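UDP-galactopyranose mutase (Deinococcus radiodurans, PDB 3HDQ) probably interconverts UDP-galactopyranose and UDP-galactofuranose with the help of a bound flavin-adenine dinucleotide. Local coordinates at residues 164-169 with 199-204; 253-258 with 262-267; 85-88 with 93-96. All coordinates share one frame; numbering follows the deposited sequence.

Interaction 1: 164-169 with 199-204; sequences VSKVGR and VPTRTN. With GDU (galactose-uridine-5'-diphosphate), chain K.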
loop_
_atom_site.group_PDB
_atom_site.type_symbol
_atom_site.label_atom_id
_atom_site.label_comp_id
_atom_site.label_asym_id
_atom_site.label_seq_id
_atom_site.Cartn_x
_atom_site.Cartn_y
_atom_site.Cartn_z
ATOM N N VAL A 164 32.554 -28.552 -9.434
ATOM C CA VAL A 164 33.219 -29.846 -9.515
ATOM C C VAL A 164 34.730 -29.745 -9.229
ATOM O O VAL A 164 35.350 -30.699 -8.787
ATOM C CB VAL A 164 32.918 -30.528 -10.870
ATOM C CG1 VAL A 164 33.882 -30.048 -11.968
ATOM C CG2 VAL A 164 32.949 -32.025 -10.726
ATOM N N SER A 165 35.307 -28.572 -9.445
ATOM C CA SER A 165 36.734 -28.362 -9.214
ATOM C C SER A 165 37.059 -28.003 -7.766
ATOM O O SER A 165 38.232 -27.867 -7.397
ATOM C CB SER A 165 37.273 -27.263 -10.145
ATOM O OG SER A 165 36.811 -25.985 -9.752
ATOM N N LYS A 166 36.020 -27.841 -6.951
ATOM C CA LYS A 166 36.207 -27.484 -5.547
ATOM C C LYS A 166 35.739 -28.564 -4.576
ATOM O O LYS A 166 36.398 -28.816 -3.562
ATOM C CB LYS A 166 35.529 -26.145 -5.233
ATOM C CG LYS A 166 36.151 -24.975 -5.971
ATOM C CD LYS A 166 35.527 -23.647 -5.586
ATOM C CE LYS A 166 36.036 -22.555 -6.522
ATOM N NZ LYS A 166 35.541 -21.210 -6.140
ATOM N N VAL A 167 34.610 -29.198 -4.882
ATOM C CA VAL A 167 34.041 -30.204 -3.986
ATOM C C VAL A 167 33.728 -31.521 -4.682
ATOM O O VAL A 167 33.129 -32.418 -4.087
ATOM C CB VAL A 167 32.745 -29.704 -3.317
ATOM C CG1 VAL A 167 33.031 -28.500 -2.443
ATOM C CG2 VAL A 167 31.685 -29.393 -4.376
ATOM N N GLY A 168 34.116 -31.634 -5.947
ATOM C CA GLY A 168 33.995 -32.894 -6.647
ATOM C C GLY A 168 32.617 -33.188 -7.193
ATOM O O GLY A 168 31.687 -32.401 -7.065
ATOM N N ARG A 169 32.489 -34.372 -7.770
ATOM C CA ARG A 169 31.347 -34.739 -8.592
ATOM C C ARG A 169 30.109 -35.192 -7.793
ATOM O O ARG A 169 28.976 -34.937 -8.200
ATOM C CB ARG A 169 31.799 -35.817 -9.583
ATOM C CG ARG A 169 30.728 -36.334 -10.507
ATOM C CD ARG A 169 30.344 -35.324 -11.562
ATOM N NE ARG A 169 31.490 -34.708 -12.237
ATOM C CZ ARG A 169 31.372 -33.909 -13.293
ATOM N NH1 ARG A 169 30.167 -33.649 -13.788
ATOM N NH2 ARG A 169 32.446 -33.364 -13.852
ATOM N N VAL A 199 27.327 -19.210 -4.686
ATOM C CA VAL A 199 27.257 -19.938 -3.433
ATOM C C VAL A 199 28.616 -20.531 -3.098
ATOM O O VAL A 199 28.973 -21.597 -3.580
ATOM C CB VAL A 199 26.209 -21.064 -3.512
ATOM C CG1 VAL A 199 26.073 -21.763 -2.177
ATOM C CG2 VAL A 199 24.865 -20.504 -3.992
ATOM N N PRO A 200 29.367 -19.860 -2.225
ATOM C CA PRO A 200 30.724 -20.337 -1.938
ATOM C C PRO A 200 30.701 -21.667 -1.174
ATOM O O PRO A 200 29.745 -21.934 -0.443
ATOM C CB PRO A 200 31.258 -19.234 -1.032
ATOM C CG PRO A 200 30.030 -18.908 -0.157
ATOM C CD PRO A 200 28.844 -19.009 -1.133
ATOM N N THR A 201 31.720 -22.499 -1.356
ATOM C CA THR A 201 31.904 -23.662 -0.496
ATOM C C THR A 201 32.785 -23.294 0.679
ATOM O O THR A 201 33.721 -22.522 0.539
ATOM C CB THR A 201 32.496 -24.869 -1.234
ATOM O OG1 THR A 201 33.204 -24.416 -2.399
ATOM C CG2 THR A 201 31.370 -25.842 -1.638
ATOM N N ARG A 202 32.466 -23.835 1.847
ATOM C CA ARG A 202 33.177 -23.476 3.061
ATOM C C ARG A 202 33.819 -24.688 3.699
ATOM O O ARG A 202 33.295 -25.798 3.599
ATOM C CB ARG A 202 32.218 -22.830 4.058
ATOM C CG ARG A 202 31.477 -21.637 3.493
ATOM C CD ARG A 202 30.559 -21.037 4.532
ATOM N NE ARG A 202 30.042 -19.749 4.103
ATOM C CZ ARG A 202 28.882 -19.250 4.510
ATOM N NH1 ARG A 202 28.119 -19.942 5.352
ATOM N NH2 ARG A 202 28.477 -18.071 4.062
ATOM N N THR A 203 34.952 -24.465 4.358
ATOM C CA THR A 203 35.579 -25.492 5.184
ATOM C C THR A 203 35.339 -25.234 6.677
ATOM O O THR A 203 35.669 -26.079 7.511
ATOM C CB THR A 203 37.094 -25.583 4.935
ATOM O OG1 THR A 203 37.708 -24.333 5.265
ATOM C CG2 THR A 203 37.376 -25.919 3.474
ATOM N N ASN A 204 34.768 -24.075 7.013
ATOM C CA ASN A 204 34.413 -23.776 8.402
ATOM C C ASN A 204 33.014 -24.295 8.760
ATOM O O ASN A 204 32.436 -25.100 8.016
ATOM C CB ASN A 204 34.554 -22.276 8.699
ATOM C CG ASN A 204 33.554 -21.424 7.932
ATOM O OD1 ASN A 204 32.555 -21.929 7.430
ATOM N ND2 ASN A 204 33.826 -20.119 7.836
HETATM N N1 GDU K . 22.372 -23.219 -6.384
HETATM C C2 GDU K . 22.175 -24.444 -6.228
HETATM N N3 GDU K . 21.741 -25.201 -5.312
HETATM C C4 GDU K . 21.378 -24.531 -4.204
HETATM C C5 GDU K . 21.538 -23.057 -4.202
HETATM C C6 GDU K . 22.026 -22.458 -5.306
HETATM O O2 GDU K . 22.518 -25.184 -7.390
HETATM O O4 GDU K . 20.903 -25.117 -3.234
HETATM C C1D GDU K . 22.868 -22.625 -7.593
HETATM C C2D GDU K . 21.870 -22.371 -8.748
HETATM O O2D GDU K . 22.501 -22.373 -10.023
HETATM C C3D GDU K . 21.345 -21.003 -8.366
HETATM C C4D GDU K . 22.673 -20.326 -8.033
HETATM O O4D GDU K . 23.469 -21.331 -7.397
HETATM O O3D GDU K . 20.647 -20.396 -9.450
HETATM C C5D GDU K . 22.586 -18.967 -7.355
HETATM O O5D GDU K . 21.947 -19.246 -6.095
HETATM P PA GDU K . 21.008 -18.187 -5.359
HETATM O O1A GDU K . 20.787 -18.663 -3.965
HETATM O O2A GDU K . 21.720 -16.899 -5.322
HETATM O O3A GDU K . 19.585 -18.124 -6.062
HETATM P PB GDU K . 18.665 -16.837 -6.019
HETATM O O1B GDU K . 17.507 -17.282 -6.830
HETATM O O2B GDU K . 19.197 -15.607 -6.656
HETATM O O3B GDU K . 18.091 -16.503 -4.557
HETATM C "C1'" GDU K . 17.504 -15.325 -3.969
HETATM C "C2'" GDU K . 18.632 -14.395 -3.476
HETATM C "C3'" GDU K . 19.595 -15.292 -2.664
HETATM C "C4'" GDU K . 18.853 -15.730 -1.366
HETATM C "C5'" GDU K . 17.493 -16.368 -1.765
HETATM C "C6'" GDU K . 16.531 -16.585 -0.562
HETATM O "O2'" GDU K . 19.264 -13.700 -4.567
HETATM O "O3'" GDU K . 20.809 -14.555 -2.393
HETATM O "O4'" GDU K . 18.668 -14.560 -0.542
HETATM O "O5'" GDU K . 16.714 -15.765 -2.836
HETATM O "O6'" GDU K . 16.550 -17.946 -0.071
#
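Lys166 and Thr201 have the nearest CA atoms of the two segments, 7.7 Å apart, where a distorted turn of helix 159-184 faces an irregular loop. The helix is kinked here: the backbone N atoms of Lys166 and Arg169 make no bond to the preceding turn, and the bond from Gly168 N to Val164 O is weak. Val167 and Thr201 carry the contact, reaching for each other tip to tip. CG1 of Val167 ends 3.2 Å from CG2 of Thr201, closer than two methyl groups normally settle, and the first torsion of Thr201, 23°, is far from staggered. Together these suggest local strain or an imperfectly placed side chain, which makes the exact spacing doubtful. Lys166 approaches more loosely. Its extended aliphatic chain passes Thr201 at a slant, with CD 4.0 Å from OG1 of Thr201, a van der Waals touch by methylenes rather than by the ammonium group. Val167 also packs on Phe146 of helix 139-149, and Thr201 on Ile124, so the pair sits where two helices and two loops meet. At the start of the loop, Val199 sets CG2 3.7 Å from C6 of the uracil of the bound substrate, next to Arg198, whose NE is hydrogen-bonded to that ligand. The contact thus illustrates how a substrate-lining loop can meet a helix through van der Waals contact alone, a methyl pair and a methylene beside a hydroxyl oxygen: with only 108 Å² buried and no polar or charged pairing between the segments, it depends on shape.

Interaction 2: 253-258 with 262-267; sequences QHMIYT and DAFFDF. With FAD (flavin-adenine dinucleotide), chain L.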
loop_
_atom_site.group_PDB
_atom_site.type_symbol
_atom_site.label_atom_id
_atom_site.label_comp_id
_atom_site.label_asym_id
_atom_site.label_seq_id
_atom_site.Cartn_x
_atom_site.Cartn_y
_atom_site.Cartn_z
ATOM N N GLN A 253 12.757 15.563 -20.403
ATOM C CA GLN A 253 14.069 15.894 -20.951
ATOM C C GLN A 253 15.037 14.707 -21.021
ATOM O O GLN A 253 15.855 14.615 -21.937
ATOM C CB GLN A 253 14.709 17.026 -20.145
ATOM C CG GLN A 253 13.957 18.334 -20.244
ATOM C CD GLN A 253 13.789 18.776 -21.686
ATOM O OE1 GLN A 253 14.755 19.200 -22.330
ATOM N NE2 GLN A 253 12.563 18.672 -22.208
ATOM N N HIS A 254 14.962 13.813 -20.041
ATOM C CA HIS A 254 15.826 12.641 -20.029
ATOM C C HIS A 254 15.085 11.422 -19.488
ATOM O O HIS A 254 14.220 11.555 -18.632
ATOM C CB HIS A 254 17.094 12.901 -19.210
ATOM C CG HIS A 254 18.169 11.886 -19.442
ATOM N ND1 HIS A 254 19.178 12.065 -20.363
ATOM C CD2 HIS A 254 18.371 10.662 -18.893
ATOM C CE1 HIS A 254 19.966 11.002 -20.361
ATOM N NE2 HIS A 254 19.493 10.138 -19.482
ATOM N N MET A 255 15.417 10.244 -20.008
ATOM C CA MET A 255 14.795 9.004 -19.559
ATOM C C MET A 255 15.789 8.093 -18.840
ATOM O O MET A 255 16.939 7.927 -19.273
ATOM C CB MET A 255 14.134 8.235 -20.718
ATOM C CG MET A 255 13.547 6.903 -20.267
ATOM S SD MET A 255 12.809 5.831 -21.519
ATOM C CE MET A 255 11.289 6.715 -21.852
ATOM N N ILE A 256 15.333 7.525 -17.726
ATOM C CA ILE A 256 16.059 6.475 -17.032
ATOM C C ILE A 256 15.215 5.213 -17.148
ATOM O O ILE A 256 14.092 5.178 -16.670
ATOM C CB ILE A 256 16.335 6.859 -15.560
ATOM C CG1 ILE A 256 17.293 8.056 -15.519
ATOM C CG2 ILE A 256 16.940 5.684 -14.784
ATOM C CD1 ILE A 256 17.742 8.450 -14.150
ATOM N N TYR A 257 15.748 4.196 -17.824
ATOM C CA TYR A 257 15.005 2.967 -18.092
ATOM C C TYR A 257 15.564 1.800 -17.262
ATOM O O TYR A 257 16.778 1.583 -17.226
ATOM C CB TYR A 257 15.015 2.644 -19.607
ATOM C CG TYR A 257 14.254 1.386 -19.995
ATOM C CD1 TYR A 257 12.876 1.401 -20.156
ATOM C CD2 TYR A 257 14.920 0.180 -20.198
ATOM C CE1 TYR A 257 12.180 0.246 -20.498
ATOM C CE2 TYR A 257 14.247 -0.964 -20.549
ATOM C CZ TYR A 257 12.877 -0.937 -20.692
ATOM O OH TYR A 257 12.203 -2.097 -21.045
ATOM N N THR A 258 14.677 1.070 -16.585
ATOM C CA THR A 258 15.094 -0.039 -15.719
ATOM C C THR A 258 14.365 -1.345 -16.072
ATOM O O THR A 258 14.438 -2.330 -15.343
ATOM C CB THR A 258 14.934 0.293 -14.207
ATOM O OG1 THR A 258 13.552 0.255 -13.819
ATOM C CG2 THR A 258 15.525 1.675 -13.884
ATOM N N ASP A 262 15.867 -5.782 -24.197
ATOM C CA ASP A 262 15.469 -6.221 -25.524
ATOM C C ASP A 262 14.162 -5.541 -25.916
ATOM O O ASP A 262 14.026 -5.057 -27.036
ATOM C CB ASP A 262 15.408 -7.755 -25.657
ATOM C CG ASP A 262 14.547 -8.420 -24.584
ATOM O OD1 ASP A 262 14.183 -7.750 -23.595
ATOM O OD2 ASP A 262 14.236 -9.620 -24.730
ATOM N N ALA A 263 13.232 -5.464 -24.969
ATOM C CA ALA A 263 11.917 -4.871 -25.205
ATOM C C ALA A 263 12.009 -3.394 -25.540
ATOM O O ALA A 263 11.227 -2.888 -26.339
ATOM C CB ALA A 263 11.002 -5.072 -23.993
ATOM N N PHE A 264 12.956 -2.697 -24.925
ATOM C CA PHE A 264 13.095 -1.272 -25.191
ATOM C C PHE A 264 13.384 -1.050 -26.671
ATOM O O PHE A 264 12.913 -0.086 -27.273
ATOM C CB PHE A 264 14.199 -0.665 -24.334
ATOM C CG PHE A 264 14.326 0.817 -24.483
ATOM C CD1 PHE A 264 13.577 1.673 -23.686
ATOM C CD2 PHE A 264 15.185 1.362 -25.421
ATOM C CE1 PHE A 264 13.690 3.043 -23.828
ATOM C CE2 PHE A 264 15.301 2.730 -25.565
ATOM C CZ PHE A 264 14.551 3.570 -24.767
ATOM N N PHE A 265 14.154 -1.961 -27.255
ATOM C CA PHE A 265 14.538 -1.840 -28.645
ATOM C C PHE A 265 13.733 -2.813 -29.513
ATOM O O PHE A 265 14.233 -3.343 -30.507
ATOM C CB PHE A 265 16.049 -2.054 -28.797
ATOM C CG PHE A 265 16.882 -0.972 -28.149
ATOM C CD1 PHE A 265 17.582 -1.218 -26.973
ATOM C CD2 PHE A 265 16.963 0.295 -28.716
ATOM C CE1 PHE A 265 18.343 -0.225 -26.380
ATOM C CE2 PHE A 265 17.731 1.299 -28.126
ATOM C CZ PHE A 265 18.422 1.037 -26.960
ATOM N N ASP A 266 12.482 -3.041 -29.122
ATOM C CA ASP A 266 11.527 -3.803 -29.928
ATOM C C ASP A 266 12.048 -5.173 -30.375
ATOM O O ASP A 266 11.720 -5.635 -31.469
ATOM C CB ASP A 266 11.091 -2.992 -31.158
ATOM C CG ASP A 266 10.285 -1.745 -30.793
ATOM O OD1 ASP A 266 9.559 -1.755 -29.773
ATOM O OD2 ASP A 266 10.371 -0.748 -31.545
ATOM N N PHE A 267 12.855 -5.814 -29.532
ATOM C CA PHE A 267 13.388 -7.142 -29.835
ATOM C C PHE A 267 14.017 -7.196 -31.229
ATOM O O PHE A 267 13.990 -8.232 -31.895
ATOM C CB PHE A 267 12.286 -8.198 -29.688
ATOM C CG PHE A 267 11.479 -8.054 -28.416
ATOM C CD1 PHE A 267 11.956 -8.554 -27.209
ATOM C CD2 PHE A 267 10.251 -7.402 -28.426
ATOM C CE1 PHE A 267 11.217 -8.415 -26.035
ATOM C CE2 PHE A 267 9.504 -7.261 -27.261
ATOM C CZ PHE A 267 9.990 -7.766 -26.058
HETATM P PA FAD L . 13.031 -4.456 -10.657
HETATM O O1A FAD L . 12.628 -4.732 -9.330
HETATM O O2A FAD L . 12.750 -5.567 -11.468
HETATM O O5B FAD L . 12.204 -3.231 -11.116
HETATM C C5B FAD L . 12.107 -2.789 -12.417
HETATM C C4B FAD L . 10.728 -2.241 -12.591
HETATM O O4B FAD L . 10.566 -1.765 -13.879
HETATM C C3B FAD L . 9.725 -3.357 -12.429
HETATM O O3B FAD L . 8.883 -3.172 -11.342
HETATM C C2B FAD L . 8.940 -3.335 -13.698
HETATM O O2B FAD L . 7.601 -3.479 -13.414
HETATM C C1B FAD L . 9.266 -1.989 -14.275
HETATM N N9A FAD L . 9.073 -1.965 -15.721
HETATM C C8A FAD L . 9.606 -2.765 -16.652
HETATM N N7A FAD L . 9.171 -2.420 -17.838
HETATM C C5A FAD L . 8.348 -1.393 -17.696
HETATM C C6A FAD L . 7.609 -0.636 -18.578
HETATM N N6A FAD L . 7.765 -0.769 -19.851
HETATM N N1A FAD L . 6.837 0.374 -18.131
HETATM C C2A FAD L . 6.772 0.637 -16.809
HETATM N N3A FAD L . 7.496 -0.105 -15.946
HETATM C C4A FAD L . 8.262 -1.108 -16.368
HETATM N N1 FAD L . 18.245 -9.589 -3.843
HETATM C C2 FAD L . 18.869 -9.569 -2.660
HETATM O O2 FAD L . 19.701 -8.750 -2.410
HETATM N N3 FAD L . 18.531 -10.488 -1.751
HETATM C C4 FAD L . 17.578 -11.412 -2.024
HETATM O O4 FAD L . 17.269 -12.232 -1.228
HETATM C C4X FAD L . 16.975 -11.420 -3.228
HETATM N N5 FAD L . 16.041 -12.356 -3.493
HETATM C C5X FAD L . 15.434 -12.362 -4.696
HETATM C C6 FAD L . 14.473 -13.310 -4.953
HETATM C C7 FAD L . 13.849 -13.326 -6.168
HETATM C C7M FAD L . 12.822 -14.341 -6.461
HETATM C C8 FAD L . 14.166 -12.396 -7.115
HETATM C C8M FAD L . 13.465 -12.463 -8.419
HETATM C C9 FAD L . 15.125 -11.439 -6.852
HETATM C C9A FAD L . 15.772 -11.418 -5.642
HETATM N N10 FAD L . 16.717 -10.475 -5.359
HETATM C C10 FAD L . 17.313 -10.496 -4.149
HETATM C "C1'" FAD L . 17.196 -9.515 -6.385
HETATM C "C2'" FAD L . 16.400 -8.231 -6.428
HETATM O "O2'" FAD L . 15.110 -8.590 -6.772
HETATM C "C3'" FAD L . 16.910 -7.240 -7.469
HETATM O "O3'" FAD L . 18.160 -6.761 -7.239
HETATM C "C4'" FAD L . 16.174 -5.954 -7.368
HETATM O "O4'" FAD L . 14.914 -6.305 -6.883
HETATM C "C5'" FAD L . 16.148 -5.328 -8.730
HETATM O "O5'" FAD L . 15.902 -3.971 -8.753
HETATM P P FAD L . 15.594 -3.294 -10.114
HETATM O O1P FAD L . 15.137 -1.980 -9.884
HETATM O O2P FAD L . 16.808 -3.250 -10.835
HETATM O O3P FAD L . 14.552 -4.173 -10.872
#
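Phe264 meets Tyr257 in an edge-to-face aromatic pair, and Met255, further back along the same strand, also touches Phe264. The ring centroids of Tyr257 and Phe264 lie 4.8 Å apart with the planes at 55°, so this is a tilted rather than a square T. Phe264 supplies the edge: its CD1 sits over the centre of the Tyr257 ring, 3.6 Å from CD1 of Tyr257. The base of the same side chain adds a CH-pi contact, CB of Phe264 lying 4.1 Å from the Tyr257 ring centroid and over the same face. Both residues hold CG opposite the backbone N (chi1 -179° for Tyr257, -176° for Phe264), which extends each side chain past the other in opposite directions. Met255 is extended as far as its sulfur and bends only at the terminal methyl. Its SD comes 3.7 Å from CE1 of Phe264, a Met-aromatic contact at the ring edge. Beyond the ring, OH of Tyr257 is hydrogen-bonded to Pro260 O in the connecting turn. Replacing Tyr257 by an alanine would probably leave the edge of Phe264 without an aromatic face to rest on and the Pro260 carbonyl without this hydroxyl. The short helix carrying Phe264 closes in a Schellman motif. Strand 252-257 runs between strands 30-35 and 359-361 of a parallel sheet consistent with the family's Rossmann-like fold, and leads to Thr258 beside the adenosine ribose of FAD; Ile256 packs on helix 39-50, while Phe264 also meets Phe361 edge-to-face and touches Tyr243, a residue of the FAD site.

Interaction 3: 85-88 with 93-96; sequences HIFH and DVFE. With FAD (flavin-adenine dinucleotide), chain L.
Phe87 joins Val94 and Phe95 of helix 92-99 to a loop that lines the flavin. First comes His85, whose ring lies with one face over the isoalloxazine, FAD C5X standing 3.7 Å above its centre. NE2 of His85 is hydrogen-bonded to the ribityl O2' of FAD, while ND1 pairs with Gly83 O, so both ring nitrogens have partners that fix the rotation of the ring. Ile86 works through its backbone. Its N gives a nearly straight bond to FAD O4 (2.9 Å, 171°), and its O accepts a more bent one from FAD N3 (2.9 Å, 142°). Phe87 then turns toward the helix. With CG opposite the backbone N (chi1 -177°), its ring reaches CG1 of Val94, which lies in the ring plane 4.0 Å from CZ of Phe87. CE2 of Phe87 meets the edge of Phe95, 4.1 Å from its CD2. CB of His88 is directed away from the helix; its ND1 is hydrogen-bonded to Asp212 OD1, and its NE2 lies 3.9 Å from FAD O2, too far for a hydrogen bond. Hydrogen bonds and the face of His85 thus hold the flavin, while a purely apolar contact ties the same loop to the helix.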
loop_
_atom_site.group_PDB
_atom_site.type_symbol
_atom_site.label_atom_id
_atom_site.label_comp_id
_atom_site.label_asym_id
_atom_site.label_seq_id
_atom_site.Cartn_x
_atom_site.Cartn_y
_atom_site.Cartn_z
ATOM N N HIS A 85 12.958 -11.749 -0.239
ATOM C CA HIS A 85 14.038 -10.777 -0.416
ATOM C C HIS A 85 14.771 -10.480 0.897
ATOM O O HIS A 85 14.224 -9.834 1.791
ATOM C CB HIS A 85 13.495 -9.497 -1.042
ATOM C CG HIS A 85 13.172 -9.647 -2.495
ATOM N ND1 HIS A 85 12.275 -10.583 -2.963
ATOM C CD2 HIS A 85 13.647 -9.002 -3.586
ATOM C CE1 HIS A 85 12.210 -10.507 -4.279
ATOM N NE2 HIS A 85 13.030 -9.554 -4.680
ATOM N N ILE A 86 16.001 -10.978 1.010
ATOM C CA ILE A 86 16.797 -10.787 2.212
ATOM C C ILE A 86 17.888 -9.738 1.940
ATOM O O ILE A 86 18.750 -9.934 1.076
ATOM C CB ILE A 86 17.439 -12.124 2.705
ATOM C CG1 ILE A 86 16.379 -13.162 3.098
ATOM C CG2 ILE A 86 18.329 -11.877 3.907
ATOM C CD1 ILE A 86 15.715 -13.860 1.945
ATOM N N PHE A 87 17.856 -8.620 2.661
ATOM C CA PHE A 87 18.839 -7.580 2.393
ATOM C C PHE A 87 20.198 -7.876 3.018
ATOM O O PHE A 87 20.291 -8.235 4.192
ATOM C CB PHE A 87 18.376 -6.181 2.820
ATOM C CG PHE A 87 19.370 -5.110 2.459
ATOM C CD1 PHE A 87 19.409 -4.593 1.172
ATOM C CD2 PHE A 87 20.310 -4.670 3.383
ATOM C CE1 PHE A 87 20.356 -3.632 0.822
ATOM C CE2 PHE A 87 21.247 -3.708 3.043
ATOM C CZ PHE A 87 21.273 -3.188 1.758
ATOM N N HIS A 88 21.253 -7.733 2.223
ATOM C CA HIS A 88 22.603 -7.967 2.721
ATOM C C HIS A 88 23.608 -7.152 1.936
ATOM O O HIS A 88 23.505 -7.033 0.726
ATOM C CB HIS A 88 22.969 -9.455 2.659
ATOM C CG HIS A 88 22.941 -10.026 1.277
ATOM N ND1 HIS A 88 24.068 -10.119 0.488
ATOM C CD2 HIS A 88 21.922 -10.525 0.537
ATOM C CE1 HIS A 88 23.745 -10.652 -0.676
ATOM N NE2 HIS A 88 22.448 -10.903 -0.675
ATOM N N ASP A 93 28.365 2.331 2.694
ATOM C CA ASP A 93 27.630 3.440 2.084
ATOM C C ASP A 93 26.214 3.060 1.607
ATOM O O ASP A 93 25.274 3.834 1.780
ATOM C CB ASP A 93 28.436 4.059 0.932
ATOM C CG ASP A 93 28.689 3.075 -0.205
ATOM O OD1 ASP A 93 29.013 1.897 0.079
ATOM O OD2 ASP A 93 28.566 3.477 -1.387
ATOM N N VAL A 94 26.057 1.890 0.992
ATOM C CA VAL A 94 24.721 1.428 0.599
ATOM C C VAL A 94 23.894 1.256 1.868
ATOM O O VAL A 94 22.764 1.731 1.948
ATOM C CB VAL A 94 24.742 0.089 -0.167
ATOM C CG1 VAL A 94 23.305 -0.492 -0.319
ATOM C CG2 VAL A 94 25.413 0.266 -1.525
ATOM N N PHE A 95 24.471 0.592 2.867
ATOM C CA PHE A 95 23.759 0.395 4.118
ATOM C C PHE A 95 23.351 1.730 4.765
ATOM O O PHE A 95 22.214 1.891 5.213
ATOM C CB PHE A 95 24.537 -0.499 5.091
ATOM C CG PHE A 95 23.779 -0.803 6.350
ATOM C CD1 PHE A 95 24.076 -0.142 7.534
ATOM C CD2 PHE A 95 22.739 -1.723 6.340
ATOM C CE1 PHE A 95 23.360 -0.407 8.690
ATOM C CE2 PHE A 95 22.015 -1.988 7.483
ATOM C CZ PHE A 95 22.329 -1.331 8.665
ATOM N N GLU A 96 24.253 2.702 4.779
ATOM C CA GLU A 96 23.906 3.991 5.369
ATOM C C GLU A 96 22.879 4.775 4.534
ATOM O O GLU A 96 21.965 5.390 5.076
ATOM C CB GLU A 96 25.165 4.813 5.681
ATOM C CG GLU A 96 26.015 4.137 6.774
ATOM C CD GLU A 96 27.117 5.012 7.340
ATOM O OE1 GLU A 96 27.652 5.870 6.605
ATOM O OE2 GLU A 96 27.450 4.826 8.527
HETATM P PA FAD L . 13.031 -4.456 -10.657
HETATM O O1A FAD L . 12.628 -4.732 -9.330
HETATM O O2A FAD L . 12.750 -5.567 -11.468
HETATM O O5B FAD L . 12.204 -3.231 -11.116
HETATM C C5B FAD L . 12.107 -2.789 -12.417
HETATM C C4B FAD L . 10.728 -2.241 -12.591
HETATM O O4B FAD L . 10.566 -1.765 -13.879
HETATM C C3B FAD L . 9.725 -3.357 -12.429
HETATM O O3B FAD L . 8.883 -3.172 -11.342
HETATM C C2B FAD L . 8.940 -3.335 -13.698
HETATM O O2B FAD L . 7.601 -3.479 -13.414
HETATM C C1B FAD L . 9.266 -1.989 -14.275
HETATM N N9A FAD L . 9.073 -1.965 -15.721
HETATM C C8A FAD L . 9.606 -2.765 -16.652
HETATM N N7A FAD L . 9.171 -2.420 -17.838
HETATM C C5A FAD L . 8.348 -1.393 -17.696
HETATM C C6A FAD L . 7.609 -0.636 -18.578
HETATM N N6A FAD L . 7.765 -0.769 -19.851
HETATM N N1A FAD L . 6.837 0.374 -18.131
HETATM C C2A FAD L . 6.772 0.637 -16.809
HETATM N N3A FAD L . 7.496 -0.105 -15.946
HETATM C C4A FAD L . 8.262 -1.108 -16.368
HETATM N N1 FAD L . 18.245 -9.589 -3.843
HETATM C C2 FAD L . 18.869 -9.569 -2.660
HETATM O O2 FAD L . 19.701 -8.750 -2.410
HETATM N N3 FAD L . 18.531 -10.488 -1.751
HETATM C C4 FAD L . 17.578 -11.412 -2.024
HETATM O O4 FAD L . 17.269 -12.232 -1.228
HETATM C C4X FAD L . 16.975 -11.420 -3.228
HETATM N N5 FAD L . 16.041 -12.356 -3.493
HETATM C C5X FAD L . 15.434 -12.362 -4.696
HETATM C C6 FAD L . 14.473 -13.310 -4.953
HETATM C C7 FAD L . 13.849 -13.326 -6.168
HETATM C C7M FAD L . 12.822 -14.341 -6.461
HETATM C C8 FAD L . 14.166 -12.396 -7.115
HETATM C C8M FAD L . 13.465 -12.463 -8.419
HETATM C C9 FAD L . 15.125 -11.439 -6.852
HETATM C C9A FAD L . 15.772 -11.418 -5.642
HETATM N N10 FAD L . 16.717 -10.475 -5.359
HETATM C C10 FAD L . 17.313 -10.496 -4.149
HETATM C "C1'" FAD L . 17.196 -9.515 -6.385
HETATM C "C2'" FAD L . 16.400 -8.231 -6.428
HETATM O "O2'" FAD L . 15.110 -8.590 -6.772
HETATM C "C3'" FAD L . 16.910 -7.240 -7.469
HETATM O "O3'" FAD L . 18.160 -6.761 -7.239
HETATM C "C4'" FAD L . 16.174 -5.954 -7.368
HETATM O "O4'" FAD L . 14.914 -6.305 -6.883
HETATM C "C5'" FAD L . 16.148 -5.328 -8.730
HETATM O "O5'" FAD L . 15.902 -3.971 -8.753
HETATM P P FAD L . 15.594 -3.294 -10.114
HETATM O O1P FAD L . 15.137 -1.980 -9.884
HETATM O O2P FAD L . 16.808 -3.250 -10.835
HETATM O O3P FAD L . 14.552 -4.173 -10.872
#

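Along the chain the contacts follow in series: interaction 3 closes before interaction 1 opens, and interaction 1 before interaction 2. Interactions 2 and 3 both touch FAD, yet their centres lie about 27 Å apart, because the cofactor is extended: 253-258 comes near its adenosine half at the end of a strand of the parallel sheet, whereas 85-88 holds the flavin. Interaction 1 is about 40 Å from interaction 2, centre to centre and across the middle of the chain, in a helical region beside the uridine of the substrate. The centres of interactions 1 and 3 are about 26 Å apart, and Ile86 of interaction 3 also touches the substrate. Cofactor and substrate thus span three otherwise separate pieces of packing.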